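PDB 5HYZ: SCARECROW-LIKE protein 7 from Oryza sativa Japonica Group, which probably acts as a transcription factor in plant development and abiotic stress resistance, binding DNA through the GRAS domain modelled here, and forms a homodimer. Local coordinates for residues Leu102-Ala108 with Ala130-Glu136; Thr109-Asp115 with Pro139-Thr145; Leu215-Asp219 with Leu246-Gly250; Phe251-Phe255 with Ala295-Glu300. All coordinates share one frame. Numbering follows the deposited sequence.

Contact 1. Residues Leu102-Ala108 with Ala130-Glu136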
# COMPACT_ATOMS: atom_id res chain seq x y z
N LEU A 102 2.42 -19.13 -6.71
CA LEU A 102 2.31 -19.86 -5.43
C LEU A 102 1.52 -21.11 -5.60
O LEU A 102 1.89 -22.17 -5.10
CB LEU A 102 1.68 -18.93 -4.36
CG LEU A 102 1.65 -19.46 -2.93
CD1 LEU A 102 3.03 -19.28 -2.43
CD2 LEU A 102 0.71 -18.67 -2.04
N GLU A 103 0.41 -21.00 -6.32
CA GLU A 103 -0.42 -22.16 -6.52
C GLU A 103 0.20 -23.18 -7.46
O GLU A 103 0.09 -24.39 -7.22
CB GLU A 103 -1.77 -21.73 -7.03
CG GLU A 103 -2.47 -21.06 -5.82
CD GLU A 103 -3.84 -20.43 -6.16
OE1 GLU A 103 -4.32 -20.62 -7.30
OE2 GLU A 103 -4.40 -19.73 -5.30
N ALA A 104 0.85 -22.71 -8.52
CA ALA A 104 1.47 -23.66 -9.47
C ALA A 104 2.62 -24.45 -8.89
O ALA A 104 2.95 -25.54 -9.37
CB ALA A 104 1.95 -22.89 -10.73
N THR A 105 3.29 -23.91 -7.88
CA THR A 105 4.56 -24.47 -7.42
C THR A 105 4.43 -25.08 -6.03
O THR A 105 5.42 -25.44 -5.42
CB THR A 105 5.67 -23.44 -7.37
OG1 THR A 105 5.29 -22.31 -6.58
CG2 THR A 105 5.98 -22.91 -8.79
N GLY A 106 3.19 -25.25 -5.56
CA GLY A 106 2.95 -25.82 -4.24
C GLY A 106 3.59 -27.16 -3.95
O GLY A 106 4.03 -27.37 -2.83
N ALA A 107 3.65 -28.06 -4.94
CA ALA A 107 4.18 -29.41 -4.73
C ALA A 107 5.71 -29.43 -4.81
O ALA A 107 6.33 -30.47 -4.59
CB ALA A 107 3.62 -30.36 -5.75
N ALA A 108 6.32 -28.30 -5.11
CA ALA A 108 7.78 -28.28 -5.26
C ALA A 108 8.46 -27.83 -3.99
O ALA A 108 8.01 -26.86 -3.38
CB ALA A 108 8.18 -27.33 -6.41
N ALA A 130 5.17 -14.80 0.91
CA ALA A 130 4.07 -15.74 0.67
C ALA A 130 4.51 -17.20 0.67
O ALA A 130 3.84 -18.03 1.27
CB ALA A 130 3.34 -15.38 -0.65
N LEU A 131 5.64 -17.52 0.03
CA LEU A 131 6.17 -18.87 0.00
C LEU A 131 6.50 -19.34 1.42
O LEU A 131 6.33 -20.52 1.74
CB LEU A 131 7.46 -18.96 -0.89
CG LEU A 131 7.16 -18.84 -2.40
CD1 LEU A 131 8.46 -18.61 -3.23
CD2 LEU A 131 6.42 -20.07 -2.86
N ALA A 132 6.96 -18.40 2.26
CA ALA A 132 7.40 -18.82 3.59
C ALA A 132 6.22 -19.27 4.36
O ALA A 132 6.37 -20.14 5.23
CB ALA A 132 8.12 -17.69 4.33
N THR A 133 5.06 -18.69 4.07
CA THR A 133 3.87 -19.10 4.79
C THR A 133 2.84 -19.97 4.01
O THR A 133 1.67 -20.10 4.41
CB THR A 133 3.16 -17.82 5.35
OG1 THR A 133 2.97 -16.86 4.31
CG2 THR A 133 4.07 -17.15 6.36
N ARG A 134 3.28 -20.64 2.94
CA ARG A 134 2.31 -21.37 2.11
C ARG A 134 1.89 -22.70 2.76
O ARG A 134 2.60 -23.23 3.60
CB ARG A 134 2.92 -21.60 0.71
CG ARG A 134 3.99 -22.66 0.82
CD ARG A 134 4.65 -22.99 -0.57
NE ARG A 134 5.69 -24.01 -0.35
CZ ARG A 134 6.25 -24.73 -1.32
NH1 ARG A 134 5.95 -24.49 -2.60
NH2 ARG A 134 7.13 -25.66 -1.00
N PRO A 135 0.74 -23.27 2.35
CA PRO A 135 0.21 -24.49 3.01
C PRO A 135 1.15 -25.66 3.02
O PRO A 135 1.23 -26.41 3.99
CB PRO A 135 -1.01 -24.83 2.16
CG PRO A 135 -1.46 -23.53 1.64
CD PRO A 135 -0.19 -22.74 1.36
N GLU A 136 1.90 -25.83 1.94
CA GLU A 136 2.76 -26.98 1.87
C GLU A 136 4.02 -26.86 2.71
O GLU A 136 4.83 -27.78 2.77
CB GLU A 136 3.13 -27.24 0.39
CG GLU A 136 1.94 -27.38 -0.55
CD GLU A 136 1.30 -26.04 -1.04
OE1 GLU A 136 1.73 -24.92 -0.65
OE2 GLU A 136 0.35 -26.09 -1.85
O HOH W 1 4.45 -22.50 -3.85
O HOH W 2 1.15 -22.86 -2.26

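Contact 2. Residues Thr109-Asp115 with Pro139-Thr145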
# COMPACT_ATOMS: atom_id res chain seq x y z
N THR A 109 9.61 -28.43 -3.63
CA THR A 109 10.35 -27.92 -2.49
C THR A 109 11.44 -26.95 -2.88
O THR A 109 11.97 -26.21 -2.04
CB THR A 109 10.98 -29.10 -1.71
OG1 THR A 109 11.83 -29.83 -2.60
CG2 THR A 109 9.84 -30.02 -1.16
N LYS A 110 11.79 -26.95 -4.16
CA LYS A 110 12.80 -26.04 -4.71
C LYS A 110 12.18 -25.30 -5.89
O LYS A 110 11.55 -25.92 -6.74
CB LYS A 110 14.03 -26.83 -5.20
CG LYS A 110 14.67 -27.64 -4.08
CD LYS A 110 15.97 -28.22 -4.63
CE LYS A 110 16.45 -29.40 -3.80
NZ LYS A 110 17.76 -29.90 -4.37
N ILE A 111 12.32 -23.99 -5.88
CA ILE A 111 11.65 -23.16 -6.86
C ILE A 111 12.65 -22.25 -7.54
O ILE A 111 13.55 -21.66 -6.88
CB ILE A 111 10.55 -22.31 -6.16
CG1 ILE A 111 9.40 -23.27 -5.67
CG2 ILE A 111 9.96 -21.26 -7.17
CD1 ILE A 111 8.36 -22.59 -4.77
N HIS A 112 12.51 -22.10 -8.85
CA HIS A 112 13.39 -21.20 -9.59
C HIS A 112 12.52 -20.21 -10.34
O HIS A 112 11.75 -20.62 -11.23
CB HIS A 112 14.26 -22.01 -10.55
CG HIS A 112 15.26 -21.20 -11.30
ND1 HIS A 112 16.10 -21.78 -12.22
CD2 HIS A 112 15.55 -19.88 -11.30
CE1 HIS A 112 16.90 -20.85 -12.73
NE2 HIS A 112 16.58 -19.68 -12.20
N ILE A 113 12.61 -18.94 -10.02
CA ILE A 113 11.84 -17.88 -10.71
C ILE A 113 12.70 -17.24 -11.82
O ILE A 113 13.82 -16.84 -11.55
CB ILE A 113 11.47 -16.74 -9.72
CG1 ILE A 113 10.67 -17.28 -8.52
CG2 ILE A 113 10.72 -15.58 -10.43
CD1 ILE A 113 9.39 -17.99 -8.92
N VAL A 114 12.18 -17.15 -13.03
CA VAL A 114 12.86 -16.42 -14.10
C VAL A 114 12.08 -15.18 -14.39
O VAL A 114 10.95 -15.26 -14.85
CB VAL A 114 13.04 -17.30 -15.37
CG1 VAL A 114 13.81 -16.46 -16.49
CG2 VAL A 114 13.82 -18.53 -14.98
N ASP A 115 12.65 -14.02 -14.09
CA ASP A 115 11.94 -12.76 -14.30
C ASP A 115 12.47 -12.03 -15.53
O ASP A 115 13.60 -11.48 -15.50
CB ASP A 115 12.08 -11.84 -13.05
CG ASP A 115 11.10 -10.67 -13.08
OD1 ASP A 115 10.20 -10.62 -13.96
OD2 ASP A 115 11.16 -9.79 -12.18
N PRO A 139 9.56 -23.55 1.11
CA PRO A 139 10.51 -24.26 0.24
C PRO A 139 11.90 -24.39 0.86
O PRO A 139 12.24 -23.55 1.66
CB PRO A 139 10.65 -23.35 -1.01
CG PRO A 139 9.45 -22.50 -1.02
CD PRO A 139 9.05 -22.32 0.49
N THR A 140 12.68 -25.37 0.46
CA THR A 140 14.05 -25.44 0.97
C THR A 140 15.01 -24.57 0.17
O THR A 140 16.06 -24.23 0.66
CB THR A 140 14.55 -26.87 0.98
OG1 THR A 140 14.53 -27.41 -0.35
CG2 THR A 140 13.67 -27.69 1.86
N ARG A 141 14.65 -24.19 -1.06
CA ARG A 141 15.52 -23.29 -1.80
C ARG A 141 14.69 -22.49 -2.80
O ARG A 141 13.81 -23.05 -3.48
CB ARG A 141 16.60 -24.09 -2.59
CG ARG A 141 17.62 -23.16 -3.33
CD ARG A 141 18.61 -23.97 -4.21
NE ARG A 141 17.95 -24.71 -5.28
CZ ARG A 141 18.59 -25.36 -6.25
NH1 ARG A 141 19.91 -25.39 -6.22
NH2 ARG A 141 17.90 -26.00 -7.21
N ILE A 142 15.00 -21.20 -2.89
CA ILE A 142 14.42 -20.34 -3.92
C ILE A 142 15.56 -19.65 -4.67
O ILE A 142 16.42 -18.99 -4.04
CB ILE A 142 13.46 -19.31 -3.27
CG1 ILE A 142 12.31 -20.09 -2.63
CG2 ILE A 142 12.96 -18.33 -4.34
CD1 ILE A 142 11.70 -19.40 -1.41
N ARG A 143 15.56 -19.80 -6.01
CA ARG A 143 16.51 -19.09 -6.85
C ARG A 143 15.77 -18.13 -7.76
O ARG A 143 14.65 -18.44 -8.20
CB ARG A 143 17.30 -20.09 -7.72
CG ARG A 143 18.19 -20.95 -6.87
CD ARG A 143 19.31 -21.52 -7.79
NE ARG A 143 18.79 -22.43 -8.78
CZ ARG A 143 19.24 -22.56 -10.03
NH1 ARG A 143 20.20 -21.80 -10.54
NH2 ARG A 143 18.69 -23.47 -10.81
N ILE A 144 16.32 -16.96 -8.00
CA ILE A 144 15.76 -16.02 -8.95
C ILE A 144 16.81 -15.64 -9.99
O ILE A 144 17.96 -15.34 -9.66
CB ILE A 144 15.24 -14.74 -8.22
CG1 ILE A 144 14.21 -15.17 -7.17
CG2 ILE A 144 14.62 -13.77 -9.25
CD1 ILE A 144 13.41 -14.00 -6.62
N THR A 145 16.43 -15.74 -11.26
CA THR A 145 17.29 -15.27 -12.35
C THR A 145 16.62 -14.06 -12.98
O THR A 145 15.48 -14.16 -13.44
CB THR A 145 17.49 -16.39 -13.42
OG1 THR A 145 18.14 -17.51 -12.79
CG2 THR A 145 18.34 -15.82 -14.56
O HOH W 3 13.95 -29.96 -1.21
O HOH W 4 15.64 -23.71 -6.31

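Contact 3. Residues Leu215-Asp219 with Leu246-Gly250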
# COMPACT_ATOMS: atom_id res chain seq x y z
N LEU A 215 7.12 -6.93 -29.45
CA LEU A 215 6.18 -7.05 -30.55
C LEU A 215 6.74 -6.19 -31.69
O LEU A 215 7.36 -5.18 -31.43
CB LEU A 215 4.79 -6.56 -30.21
CG LEU A 215 3.91 -7.30 -29.18
CD1 LEU A 215 2.79 -6.36 -28.67
CD2 LEU A 215 3.29 -8.54 -29.78
N GLY A 216 6.53 -6.59 -32.93
CA GLY A 216 7.13 -5.83 -34.02
C GLY A 216 6.37 -6.11 -35.29
O GLY A 216 5.36 -6.82 -35.26
N ASP A 217 6.85 -5.55 -36.40
CA ASP A 217 6.30 -5.91 -37.69
C ASP A 217 6.37 -7.44 -37.83
O ASP A 217 5.43 -8.09 -38.28
CB ASP A 217 7.05 -5.19 -38.81
CG ASP A 217 6.40 -5.40 -40.18
OD1 ASP A 217 5.16 -5.21 -40.30
OD2 ASP A 217 7.13 -5.77 -41.13
N SER A 218 7.49 -8.00 -37.37
CA SER A 218 7.64 -9.45 -37.27
C SER A 218 7.42 -9.95 -35.81
O SER A 218 7.66 -9.20 -34.86
CB SER A 218 9.03 -9.84 -37.77
OG SER A 218 9.47 -11.05 -37.20
N ASP A 219 6.99 -11.21 -35.63
CA ASP A 219 6.81 -11.80 -34.30
C ASP A 219 8.08 -12.51 -33.77
O ASP A 219 8.09 -13.02 -32.67
CB ASP A 219 5.64 -12.81 -34.29
CG ASP A 219 4.27 -12.12 -34.35
OD1 ASP A 219 4.25 -10.88 -34.53
OD2 ASP A 219 3.21 -12.82 -34.25
N LEU A 246 -2.54 -2.01 -30.12
CA LEU A 246 -1.71 -1.04 -30.83
C LEU A 246 -0.65 -1.77 -31.61
O LEU A 246 0.52 -1.41 -31.57
CB LEU A 246 -1.06 -0.07 -29.86
CG LEU A 246 -2.02 0.70 -28.97
CD1 LEU A 246 -1.30 1.65 -28.03
CD2 LEU A 246 -3.02 1.53 -29.82
N ASN A 247 -1.02 -2.85 -32.29
CA ASN A 247 0.01 -3.63 -32.97
C ASN A 247 -0.23 -3.57 -34.48
O ASN A 247 0.27 -2.66 -35.14
CB ASN A 247 0.05 -5.08 -32.50
CG ASN A 247 1.30 -5.80 -33.02
OD1 ASN A 247 2.27 -5.15 -33.44
ND2 ASN A 247 1.29 -7.12 -32.96
N ARG A 248 -1.04 -4.48 -35.00
CA ARG A 248 -1.24 -4.54 -36.46
C ARG A 248 -2.39 -3.70 -36.95
O ARG A 248 -2.56 -3.57 -38.16
CB ARG A 248 -1.44 -5.99 -36.91
CG ARG A 248 -0.15 -6.73 -36.83
CD ARG A 248 -0.24 -8.17 -37.24
NE ARG A 248 0.90 -8.92 -36.70
CZ ARG A 248 2.17 -8.69 -37.01
NH1 ARG A 248 2.52 -7.72 -37.86
NH2 ARG A 248 3.12 -9.45 -36.46
N ALA A 249 -3.15 -3.09 -36.06
CA ALA A 249 -4.28 -2.29 -36.50
C ALA A 249 -3.73 -1.08 -37.33
O ALA A 249 -2.55 -0.69 -37.17
CB ALA A 249 -5.10 -1.82 -35.34
N GLY A 250 -4.55 -0.53 -38.21
CA GLY A 250 -4.09 0.58 -39.03
C GLY A 250 -4.16 1.86 -38.22
O GLY A 250 -4.67 1.87 -37.08

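Contact 4. Residues Phe251-Phe255 with Ala295-Glu300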
# COMPACT_ATOMS: atom_id res chain seq x y z
N PHE A 251 -3.67 2.95 -38.80
CA PHE A 251 -3.52 4.19 -38.04
C PHE A 251 -4.80 4.72 -37.44
O PHE A 251 -4.82 5.09 -36.28
CB PHE A 251 -2.90 5.30 -38.91
CG PHE A 251 -2.98 6.65 -38.26
CD1 PHE A 251 -2.10 6.98 -37.23
CD2 PHE A 251 -3.94 7.58 -38.66
CE1 PHE A 251 -2.18 8.25 -36.60
CE2 PHE A 251 -4.02 8.84 -38.05
CZ PHE A 251 -3.11 9.16 -37.02
N VAL A 252 -5.90 4.78 -38.19
CA VAL A 252 -7.10 5.39 -37.59
C VAL A 252 -7.64 4.59 -36.38
O VAL A 252 -8.04 5.16 -35.33
CB VAL A 252 -8.23 5.56 -38.63
CG1 VAL A 252 -9.54 5.93 -37.97
CG2 VAL A 252 -7.84 6.60 -39.71
N ASP A 253 -7.64 3.27 -36.51
CA ASP A 253 -8.01 2.40 -35.37
C ASP A 253 -7.02 2.51 -34.21
O ASP A 253 -7.45 2.55 -33.05
CB ASP A 253 -8.10 0.93 -35.79
CG ASP A 253 -9.32 0.65 -36.66
OD1 ASP A 253 -10.39 1.18 -36.32
OD2 ASP A 253 -9.19 -0.08 -37.66
N ARG A 254 -5.72 2.56 -34.50
CA ARG A 254 -4.73 2.66 -33.41
C ARG A 254 -4.90 3.94 -32.69
O ARG A 254 -4.79 3.98 -31.47
CB ARG A 254 -3.27 2.62 -33.87
CG ARG A 254 -2.72 1.29 -34.36
CD ARG A 254 -1.20 1.26 -34.26
NE ARG A 254 -0.49 2.44 -34.79
CZ ARG A 254 -0.30 2.69 -36.09
NH1 ARG A 254 -0.80 1.88 -37.03
NH2 ARG A 254 0.38 3.77 -36.46
N PHE A 255 -5.10 5.02 -33.44
CA PHE A 255 -5.34 6.32 -32.80
C PHE A 255 -6.55 6.30 -31.90
O PHE A 255 -6.49 6.78 -30.75
CB PHE A 255 -5.44 7.41 -33.91
CG PHE A 255 -5.48 8.82 -33.39
CD1 PHE A 255 -6.65 9.31 -32.79
CD2 PHE A 255 -4.38 9.66 -33.54
CE1 PHE A 255 -6.71 10.61 -32.34
CE2 PHE A 255 -4.42 10.98 -33.09
CZ PHE A 255 -5.60 11.45 -32.49
N ALA A 295 3.05 5.35 -30.82
CA ALA A 295 1.90 4.63 -31.35
C ALA A 295 1.22 5.36 -32.50
O ALA A 295 0.64 4.72 -33.37
CB ALA A 295 0.90 4.39 -30.26
N VAL A 296 1.28 6.70 -32.45
CA VAL A 296 0.44 7.53 -33.29
C VAL A 296 1.25 8.60 -34.04
O VAL A 296 0.72 9.41 -34.81
CB VAL A 296 -0.67 8.08 -32.33
CG1 VAL A 296 -0.86 9.57 -32.35
CG2 VAL A 296 -1.93 7.26 -32.50
N GLY A 297 2.56 8.56 -33.86
CA GLY A 297 3.48 9.50 -34.47
C GLY A 297 3.89 9.08 -35.86
O GLY A 297 3.22 8.29 -36.50
N PRO A 298 5.03 9.62 -36.35
CA PRO A 298 5.45 9.40 -37.73
C PRO A 298 5.71 7.95 -38.11
O PRO A 298 5.38 7.53 -39.22
CB PRO A 298 6.75 10.21 -37.82
CG PRO A 298 7.15 10.53 -36.41
CD PRO A 298 5.87 10.61 -35.65
N GLU A 299 6.28 7.19 -37.18
CA GLU A 299 6.89 5.92 -37.58
C GLU A 299 5.90 4.86 -38.04
O GLU A 299 4.80 4.71 -37.47
CB GLU A 299 7.74 5.37 -36.43
CG GLU A 299 8.96 6.22 -36.09
CD GLU A 299 9.76 5.65 -34.94
OE1 GLU A 299 9.14 5.08 -34.01
OE2 GLU A 299 11.01 5.77 -34.99
N GLU A 300 6.27 4.11 -39.08
CA GLU A 300 5.43 2.99 -39.53
C GLU A 300 6.25 1.77 -39.97
O GLU A 300 7.47 1.86 -40.16
CB GLU A 300 4.51 3.42 -40.68
CG GLU A 300 3.36 4.36 -40.27
CD GLU A 300 2.26 3.66 -39.48
OE1 GLU A 300 2.40 2.44 -39.19
OE2 GLU A 300 1.23 4.32 -39.16
O HOH W 5 2.86 5.50 -35.63

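Contact 1. Residues Leu102-Ala108 with Ala130-Glu136
Two helix ends meet on one side of the Rossmann-like core of the GRAS domain: helix 89-104, which leads into strand 110-118, and helix 122-132 of the following beta-alpha-beta unit. The apolar part lies between the last helical turns. Leu102 CD1 packs 3.5 Å from Leu131 CD2 and 4.3 Å from Ala130 CB, and rests 3.9 Å from Arg134 CB. Past these turns both segments leave helical geometry, at Thr105 and Thr133, and the contact becomes polar. Thr105 to Ala108 form a type I beta turn whose Thr105 and Ala108 carbonyls meet the edge of the Arg134 guanidinium. Arg134 NH2 donates to Ala108 O at 2.8 Å and Arg134 NH1 to the same oxygen at 3.2 Å, while a weak bond joins Arg134 NH1 to Thr105 O at 3.0 Å. Arg134 NE turns back to Gly137 O. Gly106 lies close against Glu136, with Gly106 O 3.1 Å from Glu136 CG; a beta carbon on Gly106 would clash with the carboxylate. One water accepts from Arg134 NH1 and donates to Thr105 OG1, which also bonds Ile101 O, and to Leu102 O; another donates to Leu102 O at 3.0 Å and to Glu136 OE1 at 2.7 Å.

Contact 2. Residues Thr109-Asp115 with Pro139-Thr145
Pro139 lies just ahead of the parallel pairing of strands 110-118 and 141-148, its CG 3.9 Å from Ile111 CD1. Thr140 N bonds Thr109 O at 2.7 Å, and a water links their hydroxyls. Arg141 begins the pattern: its O accepts from Ile111 N at 3.0 Å, and its guanidinium reaches Glu198 and Glu201. Ile142, paired with Ile111, points to the opposite face, which also carries Ile113. Arg143 N donates to Ile111 O (2.9 Å) and Arg143 O accepts from Ile113 N (2.8 Å); its guanidinium, with Glu201 and Leu196 O as partners, lies over one face of the His112 ring. Ile144 CG1 packs 4.1 Å from Ile113 CB. Thr145 N donates to Ile113 O (2.8 Å), its OG1 shares a 2.7 Å hydrogen bond with His112 NE2 of the predicted VHIID motif, and Thr145 O accepts from Asp115 N (2.9 Å). Helix 122-132, the crossover of this beta-alpha-beta unit, covers the isoleucine face through Trp124, Leu128 and Leu131; strands 202-208 and 177-182 flank the pair.

Contact 3. Residues Leu215-Asp219 with Leu246-Gly250
Leu215, the last residue of the predicted LXXLL motif, turns its side chain toward the other loop and brings CD2 to 4.0 Å from Asn247 ND2. The same leucine packs on Trp314 and Leu317 of helix 311-320, so its place is buried. At Gly216 the backbone is extended, and Gly216 O lies 3.7 Å from Arg248 NH2 without forming a bond. Asp217 contributes through its carbonyl: Asp217 O accepts from Arg248 NH1 at 3.0 Å and from Arg248 NH2 at 3.2 Å, a two-pronged grip on one oxygen. Its carboxylate stays farther off, OD1 being 4.4 Å from Arg248 NH1. Ser218 turns away and uses OG to cap Glu220 N, at the start of helix 220-231. Asp219 swings its carboxylate back toward the arginine, and Asp219 OD1 forms a salt bridge with Arg248 NH2 at 2.7 Å, although as a hydrogen bond it is weak. The Asn247 side chain bonds Glu313 and Arg307, and its carbonyl Arg304. Both segments lie in loops that follow parallel strands, 202-208 and 236-242, and lead into helices 220-231 and 251-272; such strand-to-helix connections at the carboxyl ends of the strands are characteristic of Rossmann-type alpha/beta folds.

Contact 4. Residues Phe251-Phe255 with Ala295-Glu300
The first turn of helix 251-272 meets the last turn of helix 278-296 and the loop that follows it, with the closest backbone approach at Phe255 and Val296, whose CA atoms are 5.9 Å apart. Helical geometry ends at Gly297, and the chain then runs through Pro298 and Glu299 to bring Glu300 back to the first helix. Arg254 reaches across to this segment. Its NE donates to Ala295 O at 2.9 Å and its NH2 to the same oxygen at 3.2 Å, so the guanidinium edge takes up a carbonyl at the helix end. Arg254 NH2 makes a salt bridge to Glu300 OE2 at 2.9 Å. A water 2.9 Å from Gly297 O and 2.8 Å from Glu299 O accepts a weak bond from Arg254 NH2. Beside this polar group lies an apolar one: Val296 CG2 packs 3.6 Å from Phe255 CD2 and 4.2 Å from Phe251 CE1, and Val296 O meets the edge of the Phe251 ring. The contact belongs to the helical part of the domain. Helix 39-57 supplies Arg54, which bridges to Glu300 and makes a cation-pi contact with Phe251, and Phe47, edge-to-face with Phe255; helix 3-16 packs against both phenylalanines through Ser12.

In the fold
The four contacts form two touching pairs, well apart in the domain. Contacts 1 and 2, centres 11 Å apart, share the beta-alpha-beta region, where Ile111 of the strand packs against Thr105, Leu131 and Arg134. Contact 2 is buried and built mainly on backbone pairing; contact 1 is partly buried, relies on an arginine and waters, and is touched by the second subunit. Contacts 3 and 4, also 11 Å apart, adjoin through the loop entering helix 251-272: Arg254 NH1 probably bonds Ala249 O at 3.1 Å. Contact 3 is a more exposed loop pair held chiefly by Arg248, whereas buried contact 4 combines an arginine with aromatic packing in the helical part.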